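Local coordinates for glycosyl hydrolase (Rhizobium leguminosarum bv. trifolii, PDB 5NDX), which probably hydrolyses O-glycosidic bonds as a family 39 glycoside hydrolase, the bacterial orthologue of human alpha-L-iduronidase, at residues A564-F578 with P597-A609. The protein carries 2 engineered substitutions. Numbering follows the deposited sequence.
Sequences AIFYDVLVSTDGGTF and PEGVRYAVCARDA. Engineered in segment 597-609: Glu-598 (natural residue Gln). Unlike the reference sequence in segment 597-609: Arg-607 (reference His). With SO4 (sulfate ion), chain G.
From Phe-566 paired with Arg-607 to Ser-572 paired with Arg-601, two antiparallel strands, their directions 154° apart, exchange backbone hydrogen bonds at every second residue pair. They are the central strands of a four-stranded sheet in the C-terminal β-sandwich, whose strand pattern is consistent with a fibronectin type III-like domain, and they illustrate how a sheet divides its two faces between different tasks. The face bearing Tyr-567, Val-569, Val-571, Tyr-602, Val-604 and Ala-606 is largely apolar and turns toward strand 549-557. There Val-571 CG2 lies alongside the Tyr-602 ring, 3.3 Å from CE1, while Tyr-602 OH is hydrogen-bonded to His-593. Farther along, Tyr-567 brings CE1 to 3.8 Å from Ala-606 CB and meets Trp-556 edge-to-face; with an alanine in its place, Ala-606 and Trp-556 would probably lose their shared partner and a gap would open in the sandwich core. The other face is mixed. Leu-570 CD1 comes to 3.3 Å from Cys-605 SG, whose sulfur is tied to Cys-617 by a disulfide. Asp-568 crosses Arg-607 with carboxylate and guanidinium planes 51° apart; within their salt bridge the hydrogen bond from Arg-607 NE to Asp-568 OD2 is weak, at 3.3 Å. The edge carrying NH1 and NH2 grips a sulfate, probably from the crystallisation liquor, with Arg-607 NH2 2.6 Å from sulfate O3. Toward the opposite end, the Phe-578 ring has Ser-572 CB over the centre of one face and brings CE1 to 3.4 Å from Ala-603 CB. Next to Ser-572, Thr-573 holds OG1 opposite its own N (chi1 179°), and the hydroxyl donates to the backbone O of engineered Glu-598 at 2.9 Å, nearly along the C=O axis.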
ATOM      1  N   ALA A 564      -1.060  14.476  11.767  1.00 33.70           N
ATOM      2  CA  ALA A 564      -1.886  15.563  11.233  1.00 35.05           C
ATOM      3  C   ALA A 564      -1.054  16.752  10.703  1.00 36.32           C
ATOM      4  O   ALA A 564      -1.362  17.918  10.963  1.00 36.73           O
ATOM      5  CB  ALA A 564      -2.886  16.040  12.267  1.00 36.45           C
ATOM      6  N   ILE A 565       0.010  16.412   9.974  1.00 35.50           N
ATOM      7  CA  ILE A 565       0.815  17.358   9.217  1.00 35.24           C
ATOM      8  C   ILE A 565       0.440  17.356   7.744  1.00 33.24           C
ATOM      9  O   ILE A 565       0.340  16.289   7.130  1.00 34.44           O
ATOM     10  CB  ILE A 565       2.311  17.032   9.334  1.00 35.03           C
ATOM     11  CG1 ILE A 565       2.728  16.991  10.811  1.00 37.29           C
ATOM     12  CG2 ILE A 565       3.138  18.094   8.613  1.00 36.11           C
ATOM     13  CD1 ILE A 565       2.522  18.299  11.618  1.00 36.54           C
ATOM     14  N   PHE A 566       0.235  18.551   7.204  1.00 31.98           N
ATOM     15  CA  PHE A 566      -0.107  18.784   5.816  1.00 35.37           C
ATOM     16  C   PHE A 566       0.952  19.641   5.118  1.00 36.24           C
ATOM     17  O   PHE A 566       1.509  20.550   5.734  1.00 40.84           O
ATOM     18  CB  PHE A 566      -1.434  19.546   5.787  1.00 37.83           C
ATOM     19  CG  PHE A 566      -2.541  18.796   6.439  1.00 40.15           C
ATOM     20  CD1 PHE A 566      -2.790  18.935   7.779  1.00 41.57           C
ATOM     21  CD2 PHE A 566      -3.292  17.890   5.700  1.00 43.79           C
ATOM     22  CE1 PHE A 566      -3.818  18.236   8.375  1.00 43.69           C
ATOM     23  CE2 PHE A 566      -4.327  17.196   6.302  1.00 45.72           C
ATOM     24  CZ  PHE A 566      -4.572  17.360   7.639  1.00 42.40           C
ATOM     25  N   TYR A 567       1.219  19.386   3.844  1.00 33.59           N
ATOM     26  CA  TYR A 567       2.278  20.105   3.109  1.00 33.24           C
ATOM     27  C   TYR A 567       1.659  20.999   2.042  1.00 35.21           C
ATOM     28  O   TYR A 567       0.609  20.670   1.433  1.00 33.14           O
ATOM     29  CB  TYR A 567       3.306  19.135   2.500  1.00 31.92           C
ATOM     30  CG  TYR A 567       3.928  18.250   3.525  1.00 32.82           C
ATOM     31  CD1 TYR A 567       5.023  18.671   4.285  1.00 32.35           C
ATOM     32  CD2 TYR A 567       3.365  17.027   3.837  1.00 33.62           C
ATOM     33  CE1 TYR A 567       5.551  17.852   5.298  1.00 33.63           C
ATOM     34  CE2 TYR A 567       3.888  16.208   4.836  1.00 34.88           C
ATOM     35  CZ  TYR A 567       5.006  16.624   5.567  1.00 36.07           C
ATOM     36  OH  TYR A 567       5.491  15.788   6.566  1.00 36.66           O
ATOM     37  N   ASP A 568       2.282  22.157   1.868  1.00 37.10           N
ATOM     38  CA  ASP A 568       2.061  23.030   0.721  1.00 39.88           C
ATOM     39  C   ASP A 568       3.331  23.026  -0.109  1.00 40.63           C
ATOM     40  O   ASP A 568       4.444  22.891   0.418  1.00 38.90           O
ATOM     41  CB  ASP A 568       1.849  24.447   1.210  1.00 43.79           C
ATOM     42  CG  ASP A 568       0.566  24.604   2.023  1.00 46.83           C
ATOM     43  OD1 ASP A 568      -0.414  23.846   1.825  1.00 47.66           O
ATOM     44  OD2 ASP A 568       0.568  25.493   2.885  1.00 52.72           O
ATOM     45  N   VAL A 569       3.145  23.180  -1.401  1.00 40.21           N
ATOM     46  CA  VAL A 569       4.216  23.319  -2.346  1.00 40.27           C
ATOM     47  C   VAL A 569       4.118  24.707  -2.902  1.00 41.04           C
ATOM     48  O   VAL A 569       3.031  25.129  -3.329  1.00 39.76           O
ATOM     49  CB  VAL A 569       4.118  22.313  -3.484  1.00 37.71           C
ATOM     50  CG1 VAL A 569       5.226  22.572  -4.496  1.00 36.30           C
ATOM     51  CG2 VAL A 569       4.240  20.908  -2.944  1.00 37.22           C
ATOM     52  N   LEU A 570       5.240  25.415  -2.880  1.00 43.31           N
ATOM     53  CA  LEU A 570       5.323  26.768  -3.416  1.00 45.82           C
ATOM     54  C   LEU A 570       6.369  26.893  -4.513  1.00 46.08           C
ATOM     55  O   LEU A 570       7.271  26.077  -4.644  1.00 45.11           O
ATOM     56  CB  LEU A 570       5.645  27.757  -2.320  1.00 48.76           C
ATOM     57  CG  LEU A 570       4.670  27.788  -1.156  1.00 52.96           C
ATOM     58  CD1 LEU A 570       5.228  26.965  -0.043  1.00 54.51           C
ATOM     59  CD2 LEU A 570       4.529  29.212  -0.647  1.00 57.53           C
ATOM     60  N   VAL A 571       6.239  27.960  -5.273  1.00 46.87           N
ATOM     61  CA  VAL A 571       7.066  28.215  -6.410  1.00 49.76           C
ATOM     62  C   VAL A 571       7.481  29.674  -6.415  1.00 54.27           C
ATOM     63  O   VAL A 571       6.667  30.569  -6.159  1.00 53.81           O
ATOM     64  CB  VAL A 571       6.329  27.854  -7.695  1.00 51.88           C
ATOM     65  CG1 VAL A 571       6.713  28.761  -8.869  1.00 54.78           C
ATOM     66  CG2 VAL A 571       6.629  26.405  -8.033  1.00 50.74           C
ATOM     67  N   SER A 572       8.761  29.869  -6.696  1.00 57.29           N
ATOM     68  CA  SER A 572       9.365  31.172  -6.917  1.00 62.16           C
ATOM     69  C   SER A 572       9.889  31.214  -8.351  1.00 64.67           C
ATOM     70  O   SER A 572      10.383  30.210  -8.904  1.00 59.09           O
ATOM     71  CB  SER A 572      10.523  31.404  -5.933  1.00 62.74           C
ATOM     72  OG  SER A 572      11.349  32.474  -6.368  1.00 67.07           O
ATOM     73  N   THR A 573       9.791  32.392  -8.950  1.00 73.33           N
ATOM     74  CA  THR A 573      10.346  32.631 -10.291  1.00 79.92           C
ATOM     75  C   THR A 573      10.843  34.102 -10.391  1.00 80.64           C
ATOM     76  O   THR A 573      10.163  34.974  -9.869  1.00 82.46           O
ATOM     77  CB  THR A 573       9.254  32.263 -11.328  1.00 79.75           C
ATOM     78  OG1 THR A 573       9.722  32.504 -12.656  1.00 83.16           O
ATOM     79  CG2 THR A 573       7.925  33.002 -11.072  1.00 77.39           C
ATOM     80  N   ASP A 574      12.044  34.436 -10.883  1.00 88.55           N
ATOM     81  CA  ASP A 574      13.275  33.645 -10.909  1.00 90.40           C
ATOM     82  C   ASP A 574      14.068  34.092  -9.672  1.00 88.08           C
ATOM     83  O   ASP A 574      15.293  34.227  -9.727  1.00 95.04           O
ATOM     84  CB  ASP A 574      14.150  33.963 -12.150  1.00 94.59           C
ATOM     85  CG  ASP A 574      13.357  34.106 -13.448  1.00 96.68           C
ATOM     86  OD1 ASP A 574      12.496  35.011 -13.530  1.00 95.27           O
ATOM     87  OD2 ASP A 574      13.639  33.351 -14.406  1.00 98.06           O
ATOM     88  N   GLY A 575      13.372  34.286  -8.556  1.00 81.18           N
ATOM     89  CA  GLY A 575      13.843  35.111  -7.458  1.00 76.16           C
ATOM     90  C   GLY A 575      12.708  35.865  -6.786  1.00 74.36           C
ATOM     91  O   GLY A 575      12.842  36.274  -5.640  1.00 76.51           O
ATOM     92  N   GLY A 576      11.594  36.078  -7.484  1.00 76.27           N
ATOM     93  CA  GLY A 576      10.359  36.602  -6.864  1.00 77.21           C
ATOM     94  C   GLY A 576       9.874  35.745  -5.699  1.00 76.48           C
ATOM     95  O   GLY A 576      10.336  34.621  -5.512  1.00 75.78           O
ATOM     96  N   THR A 577       8.952  36.260  -4.899  1.00 77.50           N
ATOM     97  CA  THR A 577       8.549  35.518  -3.702  1.00 79.94           C
ATOM     98  C   THR A 577       7.721  34.278  -4.044  1.00 72.17           C
ATOM     99  O   THR A 577       7.096  34.173  -5.096  1.00 67.03           O
ATOM    100  CB  THR A 577       7.765  36.369  -2.701  1.00 82.41           C
ATOM    101  OG1 THR A 577       6.625  36.933  -3.361  1.00 81.62           O
ATOM    102  CG2 THR A 577       8.680  37.464  -2.117  1.00 84.62           C
ATOM    103  N   PHE A 578       7.741  33.351  -3.107  1.00 69.30           N
ATOM    104  CA  PHE A 578       7.106  32.060  -3.279  1.00 63.58           C
ATOM    105  C   PHE A 578       5.593  32.182  -3.256  1.00 61.96           C
ATOM    106  O   PHE A 578       5.051  32.811  -2.374  1.00 65.44           O
ATOM    107  CB  PHE A 578       7.591  31.141  -2.194  1.00 60.60           C
ATOM    108  CG  PHE A 578       8.976  30.668  -2.409  1.00 59.73           C
ATOM    109  CD1 PHE A 578       9.214  29.524  -3.134  1.00 58.83           C
ATOM    110  CD2 PHE A 578      10.045  31.377  -1.907  1.00 63.43           C
ATOM    111  CE1 PHE A 578      10.481  29.058  -3.341  1.00 59.16           C
ATOM    112  CE2 PHE A 578      11.330  30.933  -2.114  1.00 62.15           C
ATOM    113  CZ  PHE A 578      11.547  29.766  -2.828  1.00 63.72           C
ATOM    114  N   PRO A 597       7.172  27.603 -14.318  1.00 58.39           N
ATOM    115  CA  PRO A 597       7.694  28.784 -15.010  1.00 59.69           C
ATOM    116  C   PRO A 597       9.203  28.661 -15.228  1.00 61.30           C
ATOM    117  O   PRO A 597       9.838  27.721 -14.752  1.00 58.92           O
ATOM    118  CB  PRO A 597       7.348  29.924 -14.056  1.00 60.45           C
ATOM    119  CG  PRO A 597       7.386  29.295 -12.699  1.00 62.23           C
ATOM    120  CD  PRO A 597       6.985  27.850 -12.872  1.00 59.26           C
ATOM    121  N   GLU A 598       9.778  29.581 -15.989  1.00 68.68           N
ATOM    122  CA  GLU A 598      11.220  29.581 -16.213  1.00 70.56           C
ATOM    123  C   GLU A 598      11.983  29.965 -14.948  1.00 65.52           C
ATOM    124  O   GLU A 598      11.496  30.761 -14.147  1.00 66.39           O
ATOM    125  CB  GLU A 598      11.593  30.506 -17.370  1.00 79.13           C
ATOM    126  CG  GLU A 598      11.257  29.916 -18.734  1.00 85.31           C
ATOM    127  CD  GLU A 598      12.015  30.592 -19.872  1.00 92.83           C
ATOM    128  OE1 GLU A 598      13.257  30.796 -19.770  1.00 95.55           O
ATOM    129  OE2 GLU A 598      11.358  30.914 -20.886  1.00100.09           O
ATOM    130  N   GLY A 599      13.171  29.377 -14.790  1.00 64.16           N
ATOM    131  CA  GLY A 599      14.003  29.529 -13.586  1.00 66.58           C
ATOM    132  C   GLY A 599      13.198  29.219 -12.327  1.00 66.62           C
ATOM    133  O   GLY A 599      13.141  30.044 -11.384  1.00 64.94           O
ATOM    134  N   VAL A 600      12.508  28.068 -12.358  1.00 64.24           N
ATOM    135  CA  VAL A 600      11.588  27.682 -11.264  1.00 59.13           C
ATOM    136  C   VAL A 600      12.404  27.278 -10.029  1.00 53.45           C
ATOM    137  O   VAL A 600      13.343  26.517 -10.123  1.00 51.14           O
ATOM    138  CB  VAL A 600      10.622  26.534 -11.658  1.00 58.82           C
ATOM    139  CG1 VAL A 600      11.369  25.256 -12.027  1.00 60.22           C
ATOM    140  CG2 VAL A 600       9.604  26.269 -10.546  1.00 56.96           C
ATOM    141  N   ARG A 601      12.038  27.812  -8.883  1.00 51.90           N
ATOM    142  CA  ARG A 601      12.498  27.272  -7.615  1.00 54.42           C
ATOM    143  C   ARG A 601      11.271  26.794  -6.794  1.00 49.57           C
ATOM    144  O   ARG A 601      10.287  27.538  -6.640  1.00 48.02           O
ATOM    145  CB  ARG A 601      13.294  28.342  -6.860  1.00 60.86           C
ATOM    146  CG  ARG A 601      14.107  27.809  -5.699  1.00 69.21           C
ATOM    147  CD  ARG A 601      15.157  28.810  -5.181  1.00 77.67           C
ATOM    148  NE  ARG A 601      16.029  28.156  -4.187  1.00 85.38           N
ATOM    149  CZ  ARG A 601      17.084  27.367  -4.460  1.00 95.58           C
ATOM    150  NH1 ARG A 601      17.478  27.135  -5.713  1.00104.14           N
ATOM    151  NH2 ARG A 601      17.783  26.814  -3.464  1.00 96.64           N
ATOM    152  N   TYR A 602      11.372  25.574  -6.258  1.00 44.88           N
ATOM    153  CA  TYR A 602      10.337  24.927  -5.447  1.00 43.86           C
ATOM    154  C   TYR A 602      10.653  25.092  -3.973  1.00 43.67           C
ATOM    155  O   TYR A 602      11.805  25.161  -3.608  1.00 43.64           O
ATOM    156  CB  TYR A 602      10.233  23.444  -5.815  1.00 41.48           C
ATOM    157  CG  TYR A 602       9.578  23.225  -7.156  1.00 41.28           C
ATOM    158  CD1 TYR A 602       8.204  23.442  -7.328  1.00 41.65           C
ATOM    159  CD2 TYR A 602      10.323  22.826  -8.255  1.00 42.30           C
ATOM    160  CE1 TYR A 602       7.589  23.254  -8.558  1.00 41.96           C
ATOM    161  CE2 TYR A 602       9.722  22.613  -9.494  1.00 42.76           C
ATOM    162  CZ  TYR A 602       8.366  22.850  -9.634  1.00 42.83           C
ATOM    163  OH  TYR A 602       7.809  22.671 -10.845  1.00 42.88           O
ATOM    164  N   ALA A 603       9.621  25.232  -3.154  1.00 42.42           N
ATOM    165  CA  ALA A 603       9.721  25.183  -1.689  1.00 42.88           C
ATOM    166  C   ALA A 603       8.552  24.320  -1.141  1.00 42.70           C
ATOM    167  O   ALA A 603       7.459  24.339  -1.715  1.00 42.80           O
ATOM    168  CB  ALA A 603       9.651  26.583  -1.092  1.00 42.71           C
ATOM    169  N   VAL A 604       8.812  23.523  -0.105  1.00 40.52           N
ATOM    170  CA  VAL A 604       7.787  22.748   0.568  1.00 41.03           C
ATOM    171  C   VAL A 604       7.747  23.171   2.038  1.00 41.35           C
ATOM    172  O   VAL A 604       8.806  23.235   2.666  1.00 40.25           O
ATOM    173  CB  VAL A 604       8.049  21.237   0.404  1.00 40.71           C
ATOM    174  CG1 VAL A 604       6.965  20.452   1.100  1.00 42.33           C
ATOM    175  CG2 VAL A 604       8.040  20.860  -1.064  1.00 41.82           C
ATOM    176  N   CYS A 605       6.548  23.503   2.548  1.00 39.64           N
ATOM    177  CA  CYS A 605       6.302  23.882   3.939  1.00 41.48           C
ATOM    178  C   CYS A 605       5.441  22.823   4.597  1.00 40.80           C
ATOM    179  O   CYS A 605       4.560  22.277   3.952  1.00 38.96           O
ATOM    180  CB  CYS A 605       5.561  25.234   3.996  1.00 48.42           C
ATOM    181  SG  CYS A 605       6.472  26.503   3.024  1.00 70.57           S
ATOM    182  N   ALA A 606       5.671  22.543   5.873  1.00 39.09           N
ATOM    183  CA  ALA A 606       4.760  21.745   6.661  1.00 38.80           C
ATOM    184  C   ALA A 606       3.840  22.686   7.409  1.00 40.27           C
ATOM    185  O   ALA A 606       4.254  23.806   7.734  1.00 39.46           O
ATOM    186  CB  ALA A 606       5.492  20.821   7.607  1.00 37.18           C
ATOM    187  N   ARG A 607       2.580  22.262   7.577  1.00 37.56           N
ATOM    188  CA  ARG A 607       1.561  22.966   8.355  1.00 40.31           C
ATOM    189  C   ARG A 607       0.918  21.996   9.327  1.00 38.24           C
ATOM    190  O   ARG A 607       0.559  20.890   8.941  1.00 37.27           O
ATOM    191  CB  ARG A 607       0.482  23.558   7.480  1.00 44.79           C
ATOM    192  CG  ARG A 607       0.854  24.896   6.900  1.00 53.27           C
ATOM    193  CD  ARG A 607      -0.367  25.761   6.609  1.00 60.20           C
ATOM    194  NE  ARG A 607       0.129  26.916   5.868  1.00 64.25           N
ATOM    195  CZ  ARG A 607       0.604  28.032   6.413  1.00 68.83           C
ATOM    196  NH1 ARG A 607       0.587  28.215   7.728  1.00 71.41           N
ATOM    197  NH2 ARG A 607       1.079  28.998   5.629  1.00 70.22           N
ATOM    198  N   ASP A 608       0.836  22.379  10.589  1.00 35.26           N
ATOM    199  CA  ASP A 608       0.193  21.540  11.548  1.00 36.41           C
ATOM    200  C   ASP A 608      -1.305  21.861  11.544  1.00 37.04           C
ATOM    201  O   ASP A 608      -1.763  22.798  10.872  1.00 35.07           O
ATOM    202  CB  ASP A 608       0.826  21.642  12.926  1.00 38.08           C
ATOM    203  CG  ASP A 608       0.660  23.006  13.592  1.00 38.98           C
ATOM    204  OD1 ASP A 608      -0.201  23.809  13.188  1.00 39.84           O
ATOM    205  OD2 ASP A 608       1.434  23.244  14.555  1.00 41.61           O
ATOM    206  N   ALA A 609      -2.048  21.116  12.330  1.00 37.20           N
ATOM    207  CA  ALA A 609      -3.498  21.289  12.332  1.00 37.88           C
ATOM    208  C   ALA A 609      -3.942  22.586  13.044  1.00 39.63           C
ATOM    209  O   ALA A 609      -5.090  22.991  12.920  1.00 39.42           O
ATOM    210  CB  ALA A 609      -4.160  20.055  12.934  1.00 37.65           C
TER
HETATM  211  S   SO4 G 706       2.247  31.773   7.195  1.00118.48           S
HETATM  212  O1  SO4 G 706       1.582  32.995   7.713  1.00122.87           O
HETATM  213  O2  SO4 G 706       1.927  30.629   8.077  1.00117.46           O
HETATM  214  O3  SO4 G 706       1.767  31.497   5.821  1.00117.42           O
HETATM  215  O4  SO4 G 706       3.715  31.973   7.168  1.00120.73           O
HETATM  216  O   HOH W   1      -1.061  18.855  13.581  1.00 32.17           O